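Local coordinates for protein UDP-N-acetylglucosamine 2-epimerase (Listeria monocytogenes, PDB 3OT5) that probably interconverts UDP-N-acetylglucosamine and UDP-N-acetylmannosamine by inverting the sugar at C2, as a two-domain enzyme of the UDP-N-acetylglucosamine 2-epimerase family, at residues A[29-34]-A[60-65]; A[42-47]-A[76-81]; A[228-233]-A[261-266]; A[224-229]-A[296-301]. All coordinates share one frame; numbering follows the deposited sequence.

The four contacts belong to two Rossmann-type halves. Contacts 1 and 2 come first along the chain. Contact 1 is a strand pair, and contact 2 packs helix 37-51 beside it against 76-81. Their segments alternate in sequence, and helix 37-51 packs on the strands of contact 1, with centres 11 Å apart. Contacts 3 and 4 belong to the second half. They share strand 225-229, with centres 13 Å apart. Contacts 1 and 3 lie on opposite sides of the chain's centre, about 32 Å between centres. Contacts 2 and 4 come closer, with nearest atoms about 7 Å apart. This matches the two-domain build of the epimerase family, whose active site lies between the domains.

Contact 1 (A[29-34]-A[60-65]); sequences KVMSIF and TVVITA
Met31 and Phe34 reach from strand 28-34 to Val62 and Val61 of strand 57-63, on opposite faces of the sheet. The two strands are parallel neighbours in a Rossmann-type beta-alpha-beta unit, linked by helix 37-51. Backbone bonds alternate along them, from Thr60 N to Val30 O (2.8 Å) up to Thr64 N to Phe34 O (3.1 Å). On the face of Met31, Ile33, Thr60 and Val62, Met31 CG is anti to the backbone N (chi1 178°) and lies 3.5 Å from Val62 CG2. SD passes the same methyl before the chain bends (chi3 -64°). Helix 95-113 covers this side through Val109 and Ile106. On the other face the Phe34 ring is set by a first torsion of 42°, with CG held between the backbone N and the carbonyl carbon. This swings the ring across to Val61, on the side where Met43 of helix 37-51 packs. At the strand start, Lys29 is extended and its CE lies 3.1 Å from Thr60 OG1, while NZ makes a salt bridge with Glu113. Thr64 OG1 is buried and has no polar partner in the model. The Phe34 ring meets Val61 at an oblique angle, with CZ 3.3 Å from Val61 CG1.

Contact 2 (A[42-47]-A[76-81]); sequences KMAPLV and EIFDIK
The methyl of Ala44 sits squarely over one face of the Phe78 ring. Ala44 CB lies 3.3 Å from the ring centroid and only 14° off the ring normal, so the methyl points into the pi cloud. This is a close CH-pi contact. CB is nearly centred, and all six ring carbons lie at similar distances from it. The small side chain lets the ring come right up to helix 37-51. The Phe78 ring also runs beside the start of the next residue. Its CE1 is 4.0 Å from Pro45 CD, and the two rings pass each other at a slant. Ile80, in the loop after helix 72-77, packs beside the ring against helix 37-51. Its CG1 lies opposite the carbonyl carbon (chi1 -70°) and the chain is extended beyond it, which carries CD1 against both Ala44 and Val47. CD1 stands 3.7 Å from Ala44 CB and 3.8 Å from Val47 CB. Ala44 is therefore touched by both the ring and the isoleucine methyl.

Phe78 and Ile80 flank the residue where helix 72-77 ends, and both side chains point toward helix 37-51. Asp79, with positive phi, is the C-prime residue of a Schellman motif that ends helix 72-77. Outside the contact, Val61 of strand 57-63 touches both Val47 and Ile80, and Thr207 of helix 200-208 touches Phe78. No hydrogen bond crosses between 42-47 and 76-81. The two segments are held by van der Waals and CH-pi contacts among buried side chains, so the fit depends on shape rather than polar pairing.

Contact 3 (A[228-233]-A[261-266]); sequences LMTAHR and VYPMHL
Met229 and Val261 join the two segments through their backbones. Met229 N donates to Val261 O at 3.1 Å, close to straight on to the oxygen (C=O...N angle 174°). Leu228 CD1 drops back over the same carbonyl and lies 3.9 Å from Val261 CG1. Beyond this bond the chains part. Met229 O then faces carbon rather than N-H: Pro263 CD is 3.3 Å away and Tyr262 CD1 is 3.4 Å away. A proline at 263 has no N-H to offer. On the other side of the sheet, Met229 is fully extended (chi1 179°) and runs alongside the Tyr262 ring. Its SD is 5.2 Å from the ring centroid and oblique to it, a Met-aromatic contact. Further on, His232 and His265 meet where both chains are loop. His232 ND1 comes to the edge of the His265 ring, 3.2 Å from CD2, with the ring planes at 53°.

Around these groups, Phe245 meets the Tyr262 ring edge-to-face. The backbone N of His232 binds Asp308 OD1, and His265 ND1 is bonded to Asn267 N. Thr230, the next residue after Met229, bonds through OG1 to Thr307 OG1. Strands 225-229 and 258-263 are adjacent parallel strands of a Rossmann-type sheet. The two histidines lie in loops after the C-terminal ends of these strands, the end where the ligand cleft of a Rossmann fold usually lies.

Contact 4 (A[224-229]-A[296-301]); sequences NRLILM and HNFLRK
Leu226 and Leu228 bury the most surface in this contact, and Phe298 is the main residue they meet on the helix. Both leucines point from strand 225-229 toward helix 292-301, two residues apart on one face of the sheet. The segment axes approach to 8.5 Å, at an angle of 137° between their directions. Leu226 holds CG opposite its own N (chi1 175°), which carries CD2 up against the helix backbone. That methyl lies 3.8 Å from Phe298 O. It also meets the Phe298 ring obliquely, 4.3 Å from CD1. Leu226 CB rests near Lys301 O. Leu228 uses CD2 for the other end of the contact. This methyl is 4.2 Å from Phe298 CB and 3.8 Å from Leu299 CD1, and the Leu228 and Leu299 side chains cross at about a right angle. The Phe298 side chain thus has a leucine at its ring and another at its CB.

One water joins the backbones. It accepts from Leu226 N at 2.8 Å and donates to Lys301 O at 2.7 Å, so both polar groups are bonded where strand and helix do not meet directly. On the sheet, Val261 of strand 258-263 touches Leu226, Leu228 and Phe298. Ser302, which opens strand 302-307, touches both leucines from the opposite side of strand 225-229. Helix 292-301 therefore covers strand 225-229 and packs over strand 258-263, while helix 240-254 covers Ile227 and Met229 on the other face.

Contact 1 (A[29-34]-A[60-65])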
# COMPACT_ATOMS: atom_id res chain seq x y z
N LYS A 29 20.46 -6.62 -15.16
CA LYS A 29 19.14 -6.80 -15.73
C LYS A 29 18.18 -7.20 -14.63
O LYS A 29 18.30 -8.27 -14.07
CB LYS A 29 19.15 -7.82 -16.87
CG LYS A 29 17.78 -7.97 -17.54
CD LYS A 29 17.88 -8.79 -18.81
CE LYS A 29 16.57 -8.75 -19.59
NZ LYS A 29 16.66 -9.50 -20.87
N VAL A 30 17.25 -6.31 -14.32
CA VAL A 30 16.25 -6.53 -13.28
C VAL A 30 14.88 -6.77 -13.89
O VAL A 30 14.38 -5.96 -14.67
CB VAL A 30 16.11 -5.33 -12.37
CG1 VAL A 30 15.07 -5.63 -11.26
CG2 VAL A 30 17.45 -4.93 -11.76
N MET A 31 14.29 -7.90 -13.52
CA MET A 31 12.98 -8.28 -13.99
C MET A 31 12.02 -8.06 -12.84
O MET A 31 12.13 -8.73 -11.83
CB MET A 31 12.97 -9.75 -14.41
CG MET A 31 11.63 -10.23 -14.85
SD MET A 31 11.64 -11.93 -15.40
CE MET A 31 12.71 -11.80 -16.83
N SER A 32 11.09 -7.13 -13.01
CA SER A 32 10.11 -6.82 -11.98
C SER A 32 8.80 -7.46 -12.37
O SER A 32 8.27 -7.22 -13.46
CB SER A 32 9.95 -5.32 -11.82
OG SER A 32 11.19 -4.76 -11.40
N ILE A 33 8.28 -8.28 -11.47
CA ILE A 33 7.05 -8.97 -11.73
C ILE A 33 5.91 -8.44 -10.89
O ILE A 33 6.04 -8.32 -9.67
CB ILE A 33 7.19 -10.47 -11.39
CG1 ILE A 33 8.37 -11.08 -12.13
CG2 ILE A 33 5.90 -11.22 -11.74
CD1 ILE A 33 8.59 -12.53 -11.80
N PHE A 34 4.81 -8.10 -11.54
CA PHE A 34 3.62 -7.69 -10.80
C PHE A 34 2.35 -8.24 -11.47
O PHE A 34 2.24 -8.30 -12.69
CB PHE A 34 3.56 -6.20 -10.43
CG PHE A 34 4.01 -5.25 -11.51
CD1 PHE A 34 3.12 -4.72 -12.41
CD2 PHE A 34 5.33 -4.83 -11.55
CE1 PHE A 34 3.53 -3.82 -13.35
CE2 PHE A 34 5.76 -3.94 -12.49
CZ PHE A 34 4.86 -3.43 -13.40
N THR A 60 13.18 -5.05 -17.07
CA THR A 60 12.25 -5.89 -17.81
C THR A 60 11.01 -6.02 -16.92
O THR A 60 11.08 -6.55 -15.82
CB THR A 60 12.80 -7.29 -18.13
OG1 THR A 60 14.00 -7.18 -18.91
CG2 THR A 60 11.77 -8.10 -18.93
N VAL A 61 9.89 -5.53 -17.41
CA VAL A 61 8.65 -5.61 -16.65
C VAL A 61 7.78 -6.71 -17.22
O VAL A 61 7.48 -6.72 -18.42
CB VAL A 61 7.89 -4.30 -16.70
CG1 VAL A 61 6.49 -4.48 -16.13
CG2 VAL A 61 8.69 -3.20 -15.95
N VAL A 62 7.40 -7.62 -16.33
CA VAL A 62 6.59 -8.77 -16.66
C VAL A 62 5.26 -8.70 -15.91
O VAL A 62 5.24 -8.63 -14.67
CB VAL A 62 7.31 -10.08 -16.25
CG1 VAL A 62 6.49 -11.29 -16.66
CG2 VAL A 62 8.72 -10.13 -16.86
N ILE A 63 4.17 -8.73 -16.65
CA ILE A 63 2.84 -8.70 -16.06
C ILE A 63 2.25 -10.10 -16.03
O ILE A 63 2.37 -10.87 -16.99
CB ILE A 63 1.89 -7.79 -16.86
CG1 ILE A 63 2.46 -6.38 -16.98
CG2 ILE A 63 0.53 -7.74 -16.19
CD1 ILE A 63 1.53 -5.44 -17.73
N THR A 64 1.61 -10.42 -14.91
CA THR A 64 0.96 -11.70 -14.67
C THR A 64 -0.34 -11.42 -13.92
O THR A 64 -0.49 -11.83 -12.77
CB THR A 64 1.83 -12.65 -13.82
OG1 THR A 64 2.19 -11.99 -12.60
CG2 THR A 64 3.09 -13.07 -14.55
N ALA A 65 -1.25 -10.71 -14.58
CA ALA A 65 -2.55 -10.33 -13.99
C ALA A 65 -3.63 -11.37 -14.26
O ALA A 65 -4.11 -11.51 -15.39
CB ALA A 65 -2.98 -8.96 -14.52

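Contact 2 (A[42-47]-A[76-81])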
# COMPACT_ATOMS: atom_id res chain seq x y z
N LYS A 42 2.76 -0.30 -6.18
CA LYS A 42 3.90 -0.43 -5.28
C LYS A 42 5.20 -0.78 -6.01
O LYS A 42 6.27 -0.51 -5.49
CB LYS A 42 3.65 -1.48 -4.19
CG LYS A 42 2.59 -1.11 -3.16
CD LYS A 42 2.45 -2.17 -2.06
CE LYS A 42 1.52 -1.70 -0.94
NZ LYS A 42 1.29 -2.74 0.13
N MET A 43 5.12 -1.40 -7.19
CA MET A 43 6.32 -1.77 -7.96
C MET A 43 6.70 -0.71 -8.99
O MET A 43 7.88 -0.57 -9.31
CB MET A 43 6.15 -3.14 -8.66
CG MET A 43 6.08 -4.31 -7.69
SD MET A 43 7.61 -4.67 -6.81
CE MET A 43 8.54 -5.55 -8.05
N ALA A 44 5.71 0.02 -9.50
CA ALA A 44 5.97 1.08 -10.49
C ALA A 44 7.10 2.04 -10.09
O ALA A 44 8.01 2.26 -10.88
CB ALA A 44 4.70 1.88 -10.78
N PRO A 45 7.07 2.59 -8.85
CA PRO A 45 8.11 3.51 -8.42
C PRO A 45 9.51 2.91 -8.52
O PRO A 45 10.47 3.59 -8.84
CB PRO A 45 7.76 3.77 -6.94
CG PRO A 45 6.39 3.43 -6.81
CD PRO A 45 6.14 2.30 -7.76
N LEU A 46 9.60 1.62 -8.21
CA LEU A 46 10.85 0.90 -8.27
C LEU A 46 11.27 0.80 -9.73
O LEU A 46 12.45 1.01 -10.08
CB LEU A 46 10.65 -0.48 -7.63
CG LEU A 46 11.85 -1.35 -7.25
CD1 LEU A 46 12.82 -0.57 -6.36
CD2 LEU A 46 11.34 -2.60 -6.53
N VAL A 47 10.32 0.52 -10.61
CA VAL A 47 10.62 0.44 -12.03
C VAL A 47 11.11 1.82 -12.51
O VAL A 47 12.10 1.91 -13.23
CB VAL A 47 9.42 -0.04 -12.86
CG1 VAL A 47 9.74 0.04 -14.35
CG2 VAL A 47 9.05 -1.46 -12.46
N GLU A 76 0.22 3.52 -17.33
CA GLU A 76 0.17 4.74 -18.12
C GLU A 76 0.57 5.94 -17.26
O GLU A 76 1.27 6.84 -17.73
CB GLU A 76 -1.22 4.93 -18.71
CG GLU A 76 -1.33 6.08 -19.70
CD GLU A 76 -2.70 6.19 -20.31
OE1 GLU A 76 -3.63 5.51 -19.83
OE2 GLU A 76 -2.86 6.96 -21.28
N ILE A 77 0.15 5.95 -16.00
CA ILE A 77 0.50 7.04 -15.08
C ILE A 77 2.01 7.11 -14.86
O ILE A 77 2.60 8.19 -14.89
CB ILE A 77 -0.21 6.87 -13.73
CG1 ILE A 77 -1.72 6.96 -13.93
CG2 ILE A 77 0.23 7.95 -12.76
CD1 ILE A 77 -2.22 8.35 -14.06
N PHE A 78 2.62 5.95 -14.65
CA PHE A 78 4.07 5.86 -14.43
C PHE A 78 4.84 5.77 -15.76
O PHE A 78 6.07 5.69 -15.76
CB PHE A 78 4.39 4.65 -13.54
CG PHE A 78 3.96 4.81 -12.11
CD1 PHE A 78 4.88 5.16 -11.13
CD2 PHE A 78 2.63 4.64 -11.74
CE1 PHE A 78 4.49 5.32 -9.81
CE2 PHE A 78 2.24 4.80 -10.42
CZ PHE A 78 3.17 5.14 -9.45
N ASP A 79 4.12 5.80 -16.88
CA ASP A 79 4.72 5.70 -18.21
C ASP A 79 5.65 4.49 -18.25
O ASP A 79 6.86 4.60 -18.45
CB ASP A 79 5.48 6.99 -18.55
CG ASP A 79 5.91 7.04 -20.00
OD1 ASP A 79 5.70 6.04 -20.72
OD2 ASP A 79 6.45 8.09 -20.42
N ILE A 80 5.06 3.32 -18.02
CA ILE A 80 5.77 2.06 -17.99
C ILE A 80 5.26 1.14 -19.06
O ILE A 80 4.11 0.70 -19.02
CB ILE A 80 5.59 1.35 -16.63
CG1 ILE A 80 6.33 2.10 -15.53
CG2 ILE A 80 6.11 -0.07 -16.70
CD1 ILE A 80 6.21 1.46 -14.15
N LYS A 81 6.11 0.84 -20.03
CA LYS A 81 5.75 -0.05 -21.10
C LYS A 81 6.11 -1.43 -20.57
O LYS A 81 7.27 -1.67 -20.27
CB LYS A 81 6.58 0.25 -22.34
CG LYS A 81 6.60 1.71 -22.79
CD LYS A 81 5.24 2.24 -23.21
CE LYS A 81 5.37 3.67 -23.73
NZ LYS A 81 4.08 4.25 -24.21

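Contact 3 (A[228-233]-A[261-266])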
# COMPACT_ATOMS: atom_id res chain seq x y z
N LEU A 228 -12.44 12.45 4.96
CA LEU A 228 -12.61 11.32 4.06
C LEU A 228 -12.82 10.08 4.91
O LEU A 228 -12.17 9.92 5.95
CB LEU A 228 -11.35 11.20 3.20
CG LEU A 228 -11.25 10.15 2.10
CD1 LEU A 228 -12.37 10.30 1.08
CD2 LEU A 228 -9.88 10.29 1.43
N MET A 229 -13.75 9.23 4.51
CA MET A 229 -14.02 7.99 5.23
C MET A 229 -14.11 6.78 4.31
O MET A 229 -14.64 6.87 3.21
CB MET A 229 -15.34 8.10 5.98
CG MET A 229 -15.69 6.83 6.73
SD MET A 229 -17.26 6.93 7.55
CE MET A 229 -17.39 5.25 8.19
N THR A 230 -13.55 5.66 4.76
CA THR A 230 -13.61 4.40 4.03
C THR A 230 -13.62 3.28 5.06
O THR A 230 -12.99 3.39 6.12
CB THR A 230 -12.45 4.18 3.05
OG1 THR A 230 -11.20 4.18 3.75
CG2 THR A 230 -12.42 5.27 1.99
N ALA A 231 -14.36 2.23 4.75
CA ALA A 231 -14.46 1.08 5.61
C ALA A 231 -14.74 -0.11 4.71
O ALA A 231 -15.76 -0.14 4.02
CB ALA A 231 -15.59 1.27 6.62
N HIS A 232 -13.81 -1.06 4.68
CA HIS A 232 -13.99 -2.25 3.85
C HIS A 232 -13.83 -3.58 4.61
O HIS A 232 -14.02 -4.64 4.03
CB HIS A 232 -13.03 -2.20 2.65
CG HIS A 232 -13.34 -1.08 1.69
ND1 HIS A 232 -14.17 -1.25 0.60
CD2 HIS A 232 -12.95 0.21 1.68
CE1 HIS A 232 -14.27 -0.10 -0.04
NE2 HIS A 232 -13.54 0.81 0.59
N ARG A 233 -13.51 -3.52 5.90
CA ARG A 233 -13.32 -4.74 6.69
C ARG A 233 -14.66 -5.37 6.98
O ARG A 233 -15.62 -4.69 7.33
CB ARG A 233 -12.65 -4.42 8.02
CG ARG A 233 -11.31 -3.71 7.93
CD ARG A 233 -10.17 -4.56 7.61
NE ARG A 233 -9.98 -5.59 8.63
CZ ARG A 233 -8.88 -6.33 8.73
NH1 ARG A 233 -8.80 -7.25 9.67
NH2 ARG A 233 -7.86 -6.13 7.90
N VAL A 261 -16.60 13.13 2.57
CA VAL A 261 -16.62 12.41 1.31
C VAL A 261 -16.59 10.95 1.71
O VAL A 261 -15.73 10.52 2.47
CB VAL A 261 -15.42 12.74 0.41
CG1 VAL A 261 -15.44 11.86 -0.84
CG2 VAL A 261 -15.44 14.20 0.02
N TYR A 262 -17.57 10.19 1.22
CA TYR A 262 -17.65 8.79 1.53
C TYR A 262 -17.89 7.96 0.28
O TYR A 262 -19.01 7.88 -0.21
CB TYR A 262 -18.78 8.50 2.54
CG TYR A 262 -18.97 7.02 2.74
CD1 TYR A 262 -17.99 6.26 3.37
CD2 TYR A 262 -20.12 6.37 2.32
CE1 TYR A 262 -18.15 4.88 3.55
CE2 TYR A 262 -20.30 5.01 2.51
CZ TYR A 262 -19.31 4.27 3.11
OH TYR A 262 -19.47 2.91 3.29
N PRO A 263 -16.82 7.38 -0.27
CA PRO A 263 -16.98 6.51 -1.41
C PRO A 263 -17.76 5.31 -0.90
O PRO A 263 -17.22 4.50 -0.14
CB PRO A 263 -15.55 6.13 -1.79
CG PRO A 263 -14.70 7.17 -1.17
CD PRO A 263 -15.40 7.54 0.09
N MET A 264 -19.02 5.20 -1.28
CA MET A 264 -19.85 4.12 -0.78
C MET A 264 -19.41 2.72 -1.16
O MET A 264 -19.09 2.46 -2.31
CB MET A 264 -21.28 4.31 -1.22
CG MET A 264 -21.97 5.48 -0.56
SD MET A 264 -23.65 5.58 -1.14
CE MET A 264 -23.36 5.95 -2.88
N HIS A 265 -19.42 1.82 -0.18
CA HIS A 265 -19.09 0.43 -0.42
C HIS A 265 -20.18 -0.11 -1.34
O HIS A 265 -21.31 0.38 -1.34
CB HIS A 265 -19.02 -0.36 0.89
CG HIS A 265 -18.48 -1.75 0.73
ND1 HIS A 265 -19.29 -2.83 0.44
CD2 HIS A 265 -17.22 -2.23 0.80
CE1 HIS A 265 -18.54 -3.92 0.35
NE2 HIS A 265 -17.28 -3.58 0.55
N LEU A 266 -19.83 -1.10 -2.14
CA LEU A 266 -20.75 -1.69 -3.10
C LEU A 266 -21.90 -2.51 -2.49
O LEU A 266 -22.87 -2.82 -3.18
CB LEU A 266 -19.96 -2.59 -4.06
CG LEU A 266 -18.82 -1.95 -4.86
CD1 LEU A 266 -18.15 -3.04 -5.73
CD2 LEU A 266 -19.32 -0.80 -5.73

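Contact 4 (A[224-229]-A[296-301])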
# COMPACT_ATOMS: atom_id res chain seq x y z
N ASN A 224 -13.56 24.91 3.59
CA ASN A 224 -13.95 23.75 4.39
C ASN A 224 -12.91 22.67 4.52
O ASN A 224 -12.12 22.44 3.62
CB ASN A 224 -15.23 23.11 3.84
CG ASN A 224 -16.44 23.95 4.10
OD1 ASN A 224 -16.48 24.73 5.04
ND2 ASN A 224 -17.47 23.76 3.28
N ARG A 225 -12.96 21.99 5.66
CA ARG A 225 -12.04 20.90 5.96
C ARG A 225 -12.64 19.58 5.52
O ARG A 225 -13.71 19.16 5.98
CB ARG A 225 -11.72 20.91 7.44
CG ARG A 225 -10.99 22.19 7.82
CD ARG A 225 -10.74 22.30 9.29
NE ARG A 225 -11.96 22.43 10.06
CZ ARG A 225 -11.98 22.44 11.39
NH1 ARG A 225 -10.84 22.32 12.06
NH2 ARG A 225 -13.13 22.55 12.03
N LEU A 226 -11.94 18.94 4.59
CA LEU A 226 -12.38 17.69 4.02
C LEU A 226 -12.09 16.49 4.93
O LEU A 226 -10.95 16.26 5.35
CB LEU A 226 -11.70 17.49 2.66
CG LEU A 226 -11.90 16.17 1.90
CD1 LEU A 226 -13.38 15.86 1.71
CD2 LEU A 226 -11.19 16.22 0.56
N ILE A 227 -13.15 15.75 5.25
CA ILE A 227 -13.03 14.54 6.02
C ILE A 227 -13.34 13.41 5.05
O ILE A 227 -14.37 13.42 4.38
CB ILE A 227 -14.00 14.43 7.15
CG1 ILE A 227 -13.78 15.54 8.18
CG2 ILE A 227 -13.83 13.04 7.82
CD1 ILE A 227 -14.81 15.55 9.27
N LEU A 228 -12.44 12.45 4.96
CA LEU A 228 -12.61 11.32 4.06
C LEU A 228 -12.82 10.08 4.91
O LEU A 228 -12.17 9.92 5.95
CB LEU A 228 -11.35 11.20 3.20
CG LEU A 228 -11.25 10.15 2.10
CD1 LEU A 228 -12.37 10.30 1.08
CD2 LEU A 228 -9.88 10.29 1.43
N MET A 229 -13.75 9.23 4.51
CA MET A 229 -14.02 7.99 5.23
C MET A 229 -14.11 6.78 4.31
O MET A 229 -14.64 6.87 3.21
CB MET A 229 -15.34 8.10 5.98
CG MET A 229 -15.69 6.83 6.73
SD MET A 229 -17.26 6.93 7.55
CE MET A 229 -17.39 5.25 8.19
N HIS A 296 -5.81 8.87 -3.70
CA HIS A 296 -4.60 9.56 -3.23
C HIS A 296 -4.77 11.07 -3.38
O HIS A 296 -4.35 11.84 -2.51
CB HIS A 296 -3.32 9.12 -3.96
CG HIS A 296 -2.93 7.69 -3.71
ND1 HIS A 296 -2.26 6.93 -4.64
CD2 HIS A 296 -3.16 6.88 -2.65
CE1 HIS A 296 -2.06 5.72 -4.15
NE2 HIS A 296 -2.60 5.66 -2.95
N ASN A 297 -5.39 11.48 -4.48
CA ASN A 297 -5.62 12.90 -4.75
C ASN A 297 -6.62 13.54 -3.78
O ASN A 297 -6.48 14.71 -3.41
CB ASN A 297 -5.97 13.09 -6.22
CG ASN A 297 -4.76 12.82 -7.13
OD1 ASN A 297 -3.90 13.69 -7.31
ND2 ASN A 297 -4.72 11.64 -7.72
N PHE A 298 -7.62 12.78 -3.34
CA PHE A 298 -8.58 13.27 -2.35
C PHE A 298 -7.89 13.35 -1.02
O PHE A 298 -8.02 14.31 -0.27
CB PHE A 298 -9.81 12.37 -2.23
CG PHE A 298 -10.92 12.74 -3.15
CD1 PHE A 298 -12.03 13.42 -2.65
CD2 PHE A 298 -10.86 12.47 -4.50
CE1 PHE A 298 -13.07 13.78 -3.47
CE2 PHE A 298 -11.89 12.83 -5.34
CZ PHE A 298 -13.00 13.49 -4.82
N LEU A 299 -7.12 12.31 -0.76
CA LEU A 299 -6.38 12.18 0.46
C LEU A 299 -5.51 13.41 0.64
O LEU A 299 -5.48 14.01 1.72
CB LEU A 299 -5.53 10.90 0.38
CG LEU A 299 -5.04 10.23 1.64
CD1 LEU A 299 -6.25 9.86 2.52
CD2 LEU A 299 -4.24 9.00 1.28
N ARG A 300 -4.84 13.84 -0.43
CA ARG A 300 -3.95 15.00 -0.34
C ARG A 300 -4.61 16.26 0.20
O ARG A 300 -3.98 17.01 0.96
CB ARG A 300 -3.31 15.33 -1.70
CG ARG A 300 -2.43 16.58 -1.64
CD ARG A 300 -1.61 16.79 -2.87
NE ARG A 300 -0.80 18.00 -2.76
CZ ARG A 300 0.39 18.07 -2.16
NH1 ARG A 300 1.04 19.23 -2.13
NH2 ARG A 300 0.94 17.00 -1.58
N LYS A 301 -5.87 16.51 -0.18
CA LYS A 301 -6.58 17.71 0.27
C LYS A 301 -7.41 17.46 1.54
O LYS A 301 -8.08 18.35 2.04
CB LYS A 301 -7.48 18.23 -0.86
CG LYS A 301 -8.21 19.55 -0.56
CD LYS A 301 -7.24 20.68 -0.17
CE LYS A 301 -7.98 21.99 0.10
NZ LYS A 301 -7.05 23.06 0.55
O HOH W 1 -9.28 19.73 4.04